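Local coordinates for peptidoglycan-recognition protein LC (Drosophila melanogaster, PDB 2F2L), which senses Gram-negative peptidoglycan as a membrane-anchored receptor and activates the imd/Relish pathway of the fly's humoral immune response, at residues Leu26-Pro31 with Ala86-Ile91. Residues are numbered along the deposited sequence; the frame is centred on the assembly and turned at random.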
# COMPACT_ATOMS: atom_id res chain seq x y z
N LEU A 26 19.72 19.28 7.01
CA LEU A 26 18.67 19.19 8.02
C LEU A 26 17.86 17.89 7.89
O LEU A 26 17.39 17.54 6.81
CB LEU A 26 17.74 20.38 7.88
CG LEU A 26 16.59 20.50 8.88
CD1 LEU A 26 17.12 20.68 10.28
CD2 LEU A 26 15.70 21.67 8.49
N VAL A 27 17.70 17.19 9.01
CA VAL A 27 16.86 16.00 9.09
C VAL A 27 15.82 16.25 10.17
O VAL A 27 16.17 16.69 11.28
CB VAL A 27 17.70 14.73 9.41
CG1 VAL A 27 16.81 13.48 9.48
CG2 VAL A 27 18.77 14.55 8.37
N ILE A 28 14.55 15.99 9.86
CA ILE A 28 13.43 16.34 10.75
C ILE A 28 12.68 15.09 11.22
O ILE A 28 12.29 14.23 10.41
CB ILE A 28 12.43 17.28 10.05
CG1 ILE A 28 13.12 18.60 9.69
CG2 ILE A 28 11.23 17.58 10.93
CD1 ILE A 28 12.38 19.41 8.64
N ALA A 29 12.49 15.00 12.54
CA ALA A 29 11.76 13.88 13.13
C ALA A 29 10.30 14.26 13.34
O ALA A 29 9.98 15.39 13.69
CB ALA A 29 12.41 13.43 14.42
N LEU A 30 9.41 13.31 13.07
CA LEU A 30 7.98 13.52 13.22
C LEU A 30 7.30 12.23 13.70
O LEU A 30 7.77 11.14 13.41
CB LEU A 30 7.31 13.94 11.89
CG LEU A 30 7.89 15.07 11.04
CD1 LEU A 30 8.79 14.53 9.94
CD2 LEU A 30 6.77 15.89 10.43
N PRO A 31 6.18 12.36 14.43
CA PRO A 31 5.34 11.20 14.72
C PRO A 31 4.36 10.95 13.58
O PRO A 31 3.99 11.89 12.87
CB PRO A 31 4.60 11.65 15.98
CG PRO A 31 4.42 13.12 15.77
CD PRO A 31 5.63 13.59 15.02
N ALA A 86 6.92 16.05 1.96
CA ALA A 86 5.84 17.01 2.14
C ALA A 86 5.44 17.08 3.63
O ALA A 86 4.31 17.37 3.99
CB ALA A 86 4.66 16.60 1.29
N HIS A 87 6.44 16.86 4.47
CA HIS A 87 6.23 16.70 5.90
C HIS A 87 5.90 18.00 6.64
O HIS A 87 5.05 18.00 7.51
CB HIS A 87 7.44 15.98 6.53
CG HIS A 87 8.77 16.52 6.09
ND1 HIS A 87 9.33 16.21 4.87
CD2 HIS A 87 9.63 17.36 6.71
CE1 HIS A 87 10.49 16.84 4.76
NE2 HIS A 87 10.69 17.54 5.86
N MET A 88 6.55 19.12 6.30
CA MET A 88 6.26 20.40 6.97
C MET A 88 5.15 21.25 6.32
O MET A 88 4.71 22.25 6.91
CB MET A 88 7.53 21.25 7.06
CG MET A 88 8.70 20.55 7.73
SD MET A 88 8.33 19.92 9.38
CE MET A 88 8.38 21.48 10.26
N ASN A 89 4.70 20.86 5.13
CA ASN A 89 3.73 21.67 4.36
C ASN A 89 4.27 23.09 4.20
O ASN A 89 3.54 24.07 4.31
CB ASN A 89 2.37 21.70 5.06
CG ASN A 89 1.85 20.31 5.37
OD1 ASN A 89 1.56 19.54 4.46
ND2 ASN A 89 1.70 20.00 6.66
N ASN A 90 5.57 23.16 3.95
CA ASN A 90 6.28 24.41 3.83
C ASN A 90 7.47 24.17 2.92
O ASN A 90 8.35 23.37 3.25
CB ASN A 90 6.74 24.86 5.21
CG ASN A 90 7.54 26.12 5.18
OD1 ASN A 90 8.62 26.16 4.63
ND2 ASN A 90 7.02 27.15 5.80
N ILE A 91 7.47 24.84 1.77
CA ILE A 91 8.44 24.55 0.70
C ILE A 91 9.89 24.86 1.13
O ILE A 91 10.82 24.20 0.68
CB ILE A 91 8.07 25.28 -0.63
CG1 ILE A 91 8.93 24.79 -1.81
CG2 ILE A 91 8.19 26.83 -0.48
CD1 ILE A 91 8.82 23.31 -2.09
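Ile28 and Leu30 reach from one face of strand 24-31 to His87 and Met88, packing the loop before helix 91-94 against the mixed sheet of this amidase-like PGRP domain, the extracellular part of the receptor. Here a strand offers alternate residues to a loop lying over the sheet, and the contact sets apolar side chains against a histidine ring and a thioether. Ile28 does double duty. Its CD1 meets the His87 imidazole at the edge, close to the ring plane, 3.8 Å from NE2, while its CG2 lies 4.0 Å from Met88 SD. The turn at chi2 (-55°) brings Met88 SD to this position. Leu30 crosses His87 at about a right angle, and both its methyls approach the CB of the histidine from the same side. Ser97 OG hydrogen-bonds His87 NE2, giving this buried nitrogen a polar partner beside the isoleucine methyl. Leu144 of helix 141-144 touches both Ile28 and Met88, extending the apolar cluster. Beyond Met88 the loop swings away from the strand: Asn89 is exposed, and Asn90 caps the following helix through OD1 to Tyr93 N. Back in the buried part, Leu30 CD1 sits 3.9 Å from His87 CB.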